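Side-chain contacts in esterase (uncultured bacterium FLS12, PDB 4RGY), which hydrolyses ester bonds as a low-temperature-active alkaline esterase and probably belongs to the alpha/beta-hydrolases: residues A[83-88]-A[128-133]; A[208-213]-A[223-228]. All coordinates share one frame; numbering follows the deposited sequence.

Contact 1 (A[83-88]-A[128-133])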
ATOM      1  N   ARG A  83     -11.262 -15.098  -9.478  1.00 13.37           N
ATOM      2  CA  ARG A  83     -12.617 -15.537  -9.803  1.00 14.60           C
ATOM      3  C   ARG A  83     -12.714 -17.061  -9.738  1.00 16.72           C
ATOM      4  O   ARG A  83     -13.185 -17.712 -10.671  1.00 19.28           O
ATOM      5  CB  ARG A  83     -13.047 -15.009 -11.177  1.00 15.26           C
ATOM      6  CG  ARG A  83     -13.128 -13.484 -11.267  1.00 15.71           C
ATOM      7  CD  ARG A  83     -13.443 -13.026 -12.692  1.00 14.85           C
ATOM      8  NE  ARG A  83     -14.700 -13.608 -13.161  1.00 13.69           N
ATOM      9  CZ  ARG A  83     -15.887 -13.016 -13.048  1.00 14.43           C
ATOM     10  NH1 ARG A  83     -15.987 -11.801 -12.513  1.00 15.69           N
ATOM     11  NH2 ARG A  83     -16.977 -13.634 -13.488  1.00 16.95           N
ATOM     12  N   SER A  84     -12.286 -17.626  -8.613  1.00 14.70           N
ATOM     13  CA  SER A  84     -12.098 -19.072  -8.499  1.00 13.65           C
ATOM     14  C   SER A  84     -13.186 -19.827  -7.751  1.00 12.30           C
ATOM     15  O   SER A  84     -13.185 -21.052  -7.744  1.00 12.31           O
ATOM     16  CB  SER A  84     -10.806 -19.335  -7.755  1.00 13.52           C
ATOM     17  OG  SER A  84     -10.916 -18.893  -6.416  1.00 13.56           O
ATOM     18  N   PHE A  85     -14.097 -19.113  -7.106  1.00 12.64           N
ATOM     19  CA  PHE A  85     -15.064 -19.769  -6.238  1.00 11.57           C
ATOM     20  C   PHE A  85     -14.392 -20.670  -5.186  1.00 11.32           C
ATOM     21  O   PHE A  85     -14.969 -21.668  -4.769  1.00 12.89           O
ATOM     22  CB  PHE A  85     -16.130 -20.534  -7.056  1.00 13.48           C
ATOM     23  CG  PHE A  85     -17.397 -19.763  -7.235  1.00 14.33           C
ATOM     24  CD1 PHE A  85     -17.505 -18.796  -8.229  1.00 13.92           C
ATOM     25  CD2 PHE A  85     -18.469 -19.964  -6.379  1.00 15.55           C
ATOM     26  CE1 PHE A  85     -18.662 -18.059  -8.371  1.00 18.06           C
ATOM     27  CE2 PHE A  85     -19.638 -19.232  -6.521  1.00 17.77           C
ATOM     28  CZ  PHE A  85     -19.732 -18.285  -7.522  1.00 18.68           C
ATOM     29  N   TYR A  86     -13.196 -20.297  -4.733  1.00 11.03           N
ATOM     30  CA  TYR A  86     -12.551 -21.033  -3.635  1.00 11.28           C
ATOM     31  C   TYR A  86     -12.412 -22.514  -3.994  1.00 12.37           C
ATOM     32  O   TYR A  86     -12.582 -23.396  -3.154  1.00 13.57           O
ATOM     33  CB  TYR A  86     -13.333 -20.809  -2.318  1.00 12.83           C
ATOM     34  CG  TYR A  86     -13.376 -19.331  -1.989  1.00 11.37           C
ATOM     35  CD1 TYR A  86     -12.361 -18.729  -1.260  1.00 11.77           C
ATOM     36  CD2 TYR A  86     -14.407 -18.523  -2.461  1.00 12.62           C
ATOM     37  CE1 TYR A  86     -12.369 -17.369  -0.994  1.00 11.76           C
ATOM     38  CE2 TYR A  86     -14.428 -17.157  -2.197  1.00 12.08           C
ATOM     39  CZ  TYR A  86     -13.401 -16.589  -1.466  1.00 11.69           C
ATOM     40  OH  TYR A  86     -13.372 -15.239  -1.216  1.00 12.29           O
ATOM     41  N   THR A  87     -12.075 -22.768  -5.255  1.00 10.50           N
ATOM     42  CA  THR A  87     -12.038 -24.119  -5.807  1.00 11.23           C
ATOM     43  C   THR A  87     -10.662 -24.451  -6.396  1.00 11.55           C
ATOM     44  O   THR A  87      -9.995 -23.573  -6.959  1.00 13.72           O
ATOM     45  CB  THR A  87     -13.122 -24.252  -6.901  1.00 11.52           C
ATOM     46  OG1 THR A  87     -14.404 -23.971  -6.324  1.00 11.95           O
ATOM     47  CG2 THR A  87     -13.160 -25.654  -7.520  1.00 11.98           C
ATOM     48  N   ASP A  88     -10.224 -25.698  -6.240  1.00 11.71           N
ATOM     49  CA  ASP A  88      -9.080 -26.178  -7.006  1.00 12.49           C
ATOM     50  C   ASP A  88      -9.589 -26.375  -8.424  1.00 12.34           C
ATOM     51  O   ASP A  88     -10.250 -27.365  -8.748  1.00 13.05           O
ATOM     52  CB  ASP A  88      -8.511 -27.468  -6.417  1.00 13.36           C
ATOM     53  CG  ASP A  88      -7.660 -27.221  -5.186  1.00 13.43           C
ATOM     54  OD1 ASP A  88      -7.301 -26.050  -4.919  1.00 13.52           O
ATOM     55  OD2 ASP A  88      -7.315 -28.194  -4.478  1.00 16.00           O
ATOM     56  N   GLY A 128     -17.744 -15.802  -1.515  1.00 11.40           N
ATOM     57  CA  GLY A 128     -17.056 -16.043  -0.260  1.00 12.79           C
ATOM     58  C   GLY A 128     -17.936 -16.633   0.826  1.00 13.52           C
ATOM     59  O   GLY A 128     -17.428 -17.223   1.783  1.00 12.67           O
ATOM     60  N   GLY A 129     -19.250 -16.453   0.703  1.00 13.74           N
ATOM     61  CA  GLY A 129     -20.182 -17.134   1.590  1.00 13.42           C
ATOM     62  C   GLY A 129     -20.213 -18.619   1.255  1.00 12.89           C
ATOM     63  O   GLY A 129     -20.228 -19.476   2.149  1.00 12.75           O
ATOM     64  N   TYR A 130     -20.212 -18.930  -0.036  1.00 11.38           N
ATOM     65  CA  TYR A 130     -20.029 -20.305  -0.494  1.00 12.65           C
ATOM     66  C   TYR A 130     -18.697 -20.852   0.043  1.00 11.98           C
ATOM     67  O   TYR A 130     -18.616 -21.950   0.605  1.00 13.25           O
ATOM     68  CB  TYR A 130     -20.046 -20.353  -2.032  1.00 13.68           C
ATOM     69  CG  TYR A 130     -19.562 -21.676  -2.578  1.00 11.97           C
ATOM     70  CD1 TYR A 130     -20.430 -22.755  -2.688  1.00 12.61           C
ATOM     71  CD2 TYR A 130     -18.240 -21.854  -2.977  1.00 13.32           C
ATOM     72  CE1 TYR A 130     -19.997 -23.980  -3.162  1.00 13.03           C
ATOM     73  CE2 TYR A 130     -17.792 -23.074  -3.449  1.00 13.03           C
ATOM     74  CZ  TYR A 130     -18.676 -24.132  -3.551  1.00 12.36           C
ATOM     75  OH  TYR A 130     -18.229 -25.339  -4.021  1.00 13.34           O
ATOM     76  N   GLY A 131     -17.633 -20.063  -0.101  1.00 11.96           N
ATOM     77  CA  GLY A 131     -16.334 -20.493   0.381  1.00 12.97           C
ATOM     78  C   GLY A 131     -16.290 -20.729   1.883  1.00 12.92           C
ATOM     79  O   GLY A 131     -15.672 -21.692   2.334  1.00 12.83           O
ATOM     80  N   ALA A 132     -16.933 -19.853   2.655  1.00 12.09           N
ATOM     81  CA  ALA A 132     -16.963 -19.990   4.110  1.00 12.54           C
ATOM     82  C   ALA A 132     -17.689 -21.259   4.541  1.00 12.72           C
ATOM     83  O   ALA A 132     -17.204 -21.997   5.403  1.00 13.03           O
ATOM     84  CB  ALA A 132     -17.613 -18.769   4.746  1.00 12.99           C
ATOM     85  N   LEU A 133     -18.857 -21.511   3.957  1.00 12.34           N
ATOM     86  CA  LEU A 133     -19.607 -22.709   4.321  1.00 13.93           C
ATOM     87  C   LEU A 133     -18.922 -23.981   3.818  1.00 12.44           C
ATOM     88  O   LEU A 133     -18.982 -25.017   4.478  1.00 14.46           O
ATOM     89  CB  LEU A 133     -21.058 -22.630   3.839  1.00 14.46           C
ATOM     90  CG  LEU A 133     -21.902 -21.530   4.477  1.00 14.25           C
ATOM     91  CD1 LEU A 133     -23.326 -21.638   4.000  1.00 15.03           C
ATOM     92  CD2 LEU A 133     -21.839 -21.611   5.996  1.00 16.04           C
TER
HETATM   93  O   HOH W   1     -15.703 -25.858  -4.968  1.00 13.57           O
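Y86 packs against G128 and G131, and Y130 against F85, where the loop 83-88 of an alpha/beta-hydrolase fold meets helix 127-138, the helix that follows the probable nucleophile elbow. The Y86 ring runs alongside the helix past two glycines: its CE2 comes within 3.4 Å of G128 CA, while CD2 lies 4.0 Å from G131 CA. A CB on G131 would fall only 2.8 Å from Y86 CG, so the absence of a side chain there is consistent with the close approach of the ring. With CG anti to its own carbonyl carbon (chi1 -59°), Y86 carries its ring along the helix from G131 to G128, and its hydroxyl is hydrogen-bonded to the backbone oxygen of H50. G128 belongs to the GxSxG pattern with S126, the presumed nucleophile, so the tyrosine packs at the start of the helix close to the likely active site.

Y130 reaches back from the helix to the loop. The edge of the F85 ring is turned toward the face of Y130 in an offset edge-to-face pair, the planes 62° apart, with F85 CD2 3.9 Å from Y130 CD2. The edge of the Y130 ring meets the F85 backbone, CE2 lying 3.4 Å from F85 O. I177 and F178 of helix 170-178 add packing around this aromatic group. The loop is braced from within by an ST turn, in which Y86 N donates to S84 OG, and by T87 OG1, which donates to F85 O from well above the carbonyl plane. Y130 OH is hydrogen-bonded to H189 O, and a water in the plane of the Y130 ring joins the two segments, donating to Y130 OH and T87 OG1 at 2.7 Å each.

Contact 2 (A[208-213]-A[223-228])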
ATOM      1  N   LEU A 208     -23.199 -22.107  12.637  1.00 15.72           N
ATOM      2  CA  LEU A 208     -23.441 -21.811  11.219  1.00 13.86           C
ATOM      3  C   LEU A 208     -24.424 -20.675  11.053  1.00 14.18           C
ATOM      4  O   LEU A 208     -25.455 -20.635  11.722  1.00 14.91           O
ATOM      5  CB  LEU A 208     -23.953 -23.064  10.493  1.00 14.70           C
ATOM      6  CG  LEU A 208     -22.946 -24.213  10.458  1.00 13.97           C
ATOM      7  CD1 LEU A 208     -23.627 -25.531  10.116  1.00 16.51           C
ATOM      8  CD2 LEU A 208     -21.802 -23.946   9.478  1.00 16.90           C
ATOM      9  N   TYR A 209     -24.104 -19.747  10.153  1.00 14.05           N
ATOM     10  CA  TYR A 209     -24.900 -18.548   9.945  1.00 13.55           C
ATOM     11  C   TYR A 209     -25.154 -18.370   8.462  1.00 12.70           C
ATOM     12  O   TYR A 209     -24.250 -18.551   7.637  1.00 13.12           O
ATOM     13  CB  TYR A 209     -24.170 -17.313  10.521  1.00 12.47           C
ATOM     14  CG  TYR A 209     -24.870 -15.987  10.303  1.00 13.21           C
ATOM     15  CD1 TYR A 209     -24.790 -15.330   9.082  1.00 13.36           C
ATOM     16  CD2 TYR A 209     -25.595 -15.378  11.328  1.00 16.35           C
ATOM     17  CE1 TYR A 209     -25.432 -14.122   8.875  1.00 15.57           C
ATOM     18  CE2 TYR A 209     -26.232 -14.158  11.131  1.00 17.02           C
ATOM     19  CZ  TYR A 209     -26.150 -13.540   9.900  1.00 16.72           C
ATOM     20  OH  TYR A 209     -26.787 -12.335   9.682  1.00 17.47           O
ATOM     21  N   GLN A 210     -26.368 -17.968   8.132  1.00 13.71           N
ATOM     22  CA  GLN A 210     -26.732 -17.645   6.764  1.00 11.50           C
ATOM     23  C   GLN A 210     -27.645 -16.439   6.743  1.00 12.06           C
ATOM     24  O   GLN A 210     -28.649 -16.417   7.457  1.00 13.27           O
ATOM     25  CB  GLN A 210     -27.468 -18.824   6.124  1.00 13.07           C
ATOM     26  CG  GLN A 210     -28.012 -18.528   4.734  1.00 12.63           C
ATOM     27  CD  GLN A 210     -28.971 -19.593   4.208  1.00 14.52           C
ATOM     28  OE1 GLN A 210     -29.391 -20.501   4.932  1.00 13.39           O
ATOM     29  NE2 GLN A 210     -29.318 -19.479   2.938  1.00 13.45           N
ATOM     30  N   CYS A 211     -27.331 -15.437   5.922  1.00 13.82           N
ATOM     31  CA  CYS A 211     -28.285 -14.356   5.692  1.00 12.99           C
ATOM     32  C   CYS A 211     -28.365 -13.983   4.221  1.00 12.07           C
ATOM     33  O   CYS A 211     -27.467 -14.297   3.441  1.00 12.64           O
ATOM     34  CB  CYS A 211     -27.966 -13.122   6.553  1.00 15.00           C
ATOM     35  SG  CYS A 211     -26.562 -12.104   5.959  1.00 14.27           S
ATOM     36  N   CYS A 212     -29.433 -13.292   3.846  1.00 13.65           N
ATOM     37  CA  CYS A 212     -29.556 -12.768   2.485  1.00 13.75           C
ATOM     38  C   CYS A 212     -30.579 -11.642   2.424  1.00 15.26           C
ATOM     39  O   CYS A 212     -31.598 -11.681   3.125  1.00 15.12           O
ATOM     40  CB  CYS A 212     -29.956 -13.886   1.513  1.00 13.01           C
ATOM     41  SG  CYS A 212     -29.789 -13.439  -0.224  1.00 15.27           S
ATOM     42  N   GLY A 213     -30.302 -10.636   1.594  1.00 14.86           N
ATOM     43  CA  GLY A 213     -31.281  -9.595   1.313  1.00 15.55           C
ATOM     44  C   GLY A 213     -32.393 -10.150   0.435  1.00 17.21           C
ATOM     45  O   GLY A 213     -32.130 -10.910  -0.499  1.00 18.08           O
ATOM     46  N   VAL A 223     -32.998 -19.322  -0.096  1.00 15.56           N
ATOM     47  CA  VAL A 223     -34.179 -19.927   0.504  1.00 16.70           C
ATOM     48  C   VAL A 223     -34.148 -21.449   0.318  1.00 16.93           C
ATOM     49  O   VAL A 223     -34.452 -22.208   1.245  1.00 14.50           O
ATOM     50  CB  VAL A 223     -35.478 -19.324  -0.072  1.00 17.50           C
ATOM     51  CG1 VAL A 223     -36.695 -20.152   0.347  1.00 21.16           C
ATOM     52  CG2 VAL A 223     -35.620 -17.872   0.378  1.00 19.52           C
ATOM     53  N   ARG A 224     -33.731 -21.895  -0.859  1.00 14.73           N
ATOM     54  CA  ARG A 224     -33.640 -23.335  -1.100  1.00 16.55           C
ATOM     55  C   ARG A 224     -32.596 -24.006  -0.200  1.00 15.32           C
ATOM     56  O   ARG A 224     -32.841 -25.093   0.342  1.00 15.81           O
ATOM     57  CB  ARG A 224     -33.409 -23.628  -2.583  1.00 17.53           C
ATOM     58  CG  ARG A 224     -34.680 -23.407  -3.411  1.00 24.27           C
ATOM     59  CD  ARG A 224     -34.547 -23.879  -4.858  1.00 27.76           C
ATOM     60  NE  ARG A 224     -33.438 -23.223  -5.535  1.00 29.99           N
ATOM     61  CZ  ARG A 224     -32.259 -23.798  -5.720  1.00 28.67           C
ATOM     62  NH1 ARG A 224     -32.066 -25.035  -5.285  1.00 31.48           N
ATOM     63  NH2 ARG A 224     -31.280 -23.141  -6.325  1.00 23.78           N
ATOM     64  N   PHE A 225     -31.457 -23.347   0.008  1.00 13.26           N
ATOM     65  CA  PHE A 225     -30.446 -23.914   0.899  1.00 14.38           C
ATOM     66  C   PHE A 225     -30.947 -23.924   2.348  1.00 13.73           C
ATOM     67  O   PHE A 225     -30.772 -24.915   3.060  1.00 12.04           O
ATOM     68  CB  PHE A 225     -29.104 -23.167   0.782  1.00 13.96           C
ATOM     69  CG  PHE A 225     -28.028 -23.724   1.676  1.00 12.88           C
ATOM     70  CD1 PHE A 225     -27.311 -24.858   1.311  1.00 14.22           C
ATOM     71  CD2 PHE A 225     -27.738 -23.120   2.890  1.00 13.71           C
ATOM     72  CE1 PHE A 225     -26.330 -25.375   2.144  1.00 13.61           C
ATOM     73  CE2 PHE A 225     -26.749 -23.634   3.721  1.00 14.64           C
ATOM     74  CZ  PHE A 225     -26.045 -24.758   3.342  1.00 12.89           C
ATOM     75  N   ARG A 226     -31.550 -22.821   2.782  1.00 13.18           N
ATOM     76  CA  ARG A 226     -32.124 -22.732   4.121  1.00 13.40           C
ATOM     77  C   ARG A 226     -33.114 -23.861   4.372  1.00 14.38           C
ATOM     78  O   ARG A 226     -33.026 -24.555   5.394  1.00 13.53           O
ATOM     79  CB  ARG A 226     -32.836 -21.396   4.298  1.00 14.79           C
ATOM     80  CG  ARG A 226     -33.437 -21.213   5.691  1.00 15.94           C
ATOM     81  CD  ARG A 226     -34.541 -20.168   5.696  1.00 18.25           C
ATOM     82  NE  ARG A 226     -35.713 -20.635   4.961  1.00 16.61           N
ATOM     83  CZ  ARG A 226     -36.772 -19.879   4.702  1.00 20.42           C
ATOM     84  NH1 ARG A 226     -36.786 -18.612   5.096  1.00 24.04           N
ATOM     85  NH2 ARG A 226     -37.801 -20.379   4.032  1.00 20.65           N
ATOM     86  N   ASP A 227     -34.046 -24.050   3.441  1.00 13.62           N
ATOM     87  CA  ASP A 227     -35.079 -25.071   3.607  1.00 14.79           C
ATOM     88  C   ASP A 227     -34.447 -26.463   3.649  1.00 13.27           C
ATOM     89  O   ASP A 227     -34.860 -27.327   4.422  1.00 14.93           O
ATOM     90  CB  ASP A 227     -36.127 -24.974   2.493  1.00 15.53           C
ATOM     91  CG  ASP A 227     -37.021 -23.748   2.625  1.00 17.50           C
ATOM     92  OD1 ASP A 227     -36.962 -23.065   3.667  1.00 17.88           O
ATOM     93  OD2 ASP A 227     -37.764 -23.467   1.667  1.00 19.62           O
ATOM     94  N   HIS A 228     -33.400 -26.658   2.852  1.00 11.65           N
ATOM     95  CA  HIS A 228     -32.681 -27.921   2.849  1.00 13.11           C
ATOM     96  C   HIS A 228     -32.057 -28.208   4.207  1.00 11.97           C
ATOM     97  O   HIS A 228     -32.290 -29.272   4.794  1.00 12.15           O
ATOM     98  CB  HIS A 228     -31.610 -27.897   1.757  1.00 12.84           C
ATOM     99  CG  HIS A 228     -30.718 -29.098   1.735  1.00 12.53           C
ATOM    100  ND1 HIS A 228     -31.161 -30.352   1.373  1.00 13.10           N
ATOM    101  CD2 HIS A 228     -29.392 -29.221   1.978  1.00 14.79           C
ATOM    102  CE1 HIS A 228     -30.145 -31.200   1.413  1.00 13.57           C
ATOM    103  NE2 HIS A 228     -29.062 -30.539   1.782  1.00 14.03           N
TER
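Strand 208-213 and helix segment 223-228 approach most closely at Q210 and R226, whose CA atoms are 7.9 Å apart, a separation bridged by side chains. Q210 does most of the bridging. Its CG stands anti to the backbone N (chi1 174°) and the chain stays extended beyond it, which carries the amide from the sheet to the helix surface. There Q210 OE1 comes to 3.6 Å from R226 CB and 3.7 Å from F225 CD2. These are van der Waals contacts; the other end of the amide, NE2, is hydrogen-bonded to the backbone oxygen of N222, one residue before the helix segment, and this bond fixes how the amide is turned.

F225 receives the glutamine at its ring edge: Q210 CD lies in the ring plane, 4.0 Å from F225 CD2, with the amide plane tilted 71° from the ring. F192 meets the same ring edge-to-face, and L153 touches both F225 and Q210.

R226 crosses Q210 at about a right angle and contributes its aliphatic base, while the bend at chi3 (69°) helps turn the guanidinium back toward D227. R226 NE and R226 NH2 both grip D227 OD1 side-on, R226 NH2 at 2.8 Å on the syn lone pair in a salt bridge, and the carboxylate oxygen lies in the guanidinium plane. Y238 of the adjacent strand forms a cation-pi pair with the same arginine. An alanine here would keep the CB against Q210 OE1 but would probably leave D227 OD1 without its two donors and Y238 without its cation. The contact packs helix 219-232 onto the sheet within the beta-alpha-beta unit made by strand 207-213, this helix and strand 236-241, a repeated element of the alpha/beta-hydrolase fold.

Overall arrangement
Contact 1 closes before contact 2 opens along the chain, and their centres lie about 16 Å apart. Both pack helices of one alpha/beta-hydrolase fold: helix 127-138 follows strand 120-125 in the middle of the mixed sheet, whereas strand 207-213 is next to the outermost strand 236-241. The two meet through L133, whose CD1 lies 4.0 Å from F225 CE2 and whose CD2 lies 4.2 Å from L208 CD2, so the helix of contact 1 touches both segments of contact 2. Contact 1 sits beside the probable nucleophile S126; strand 207-213 leads toward D216, the likely triad acid. The packing through L133 thus links the helix just after S126 with the strand that leads to D216.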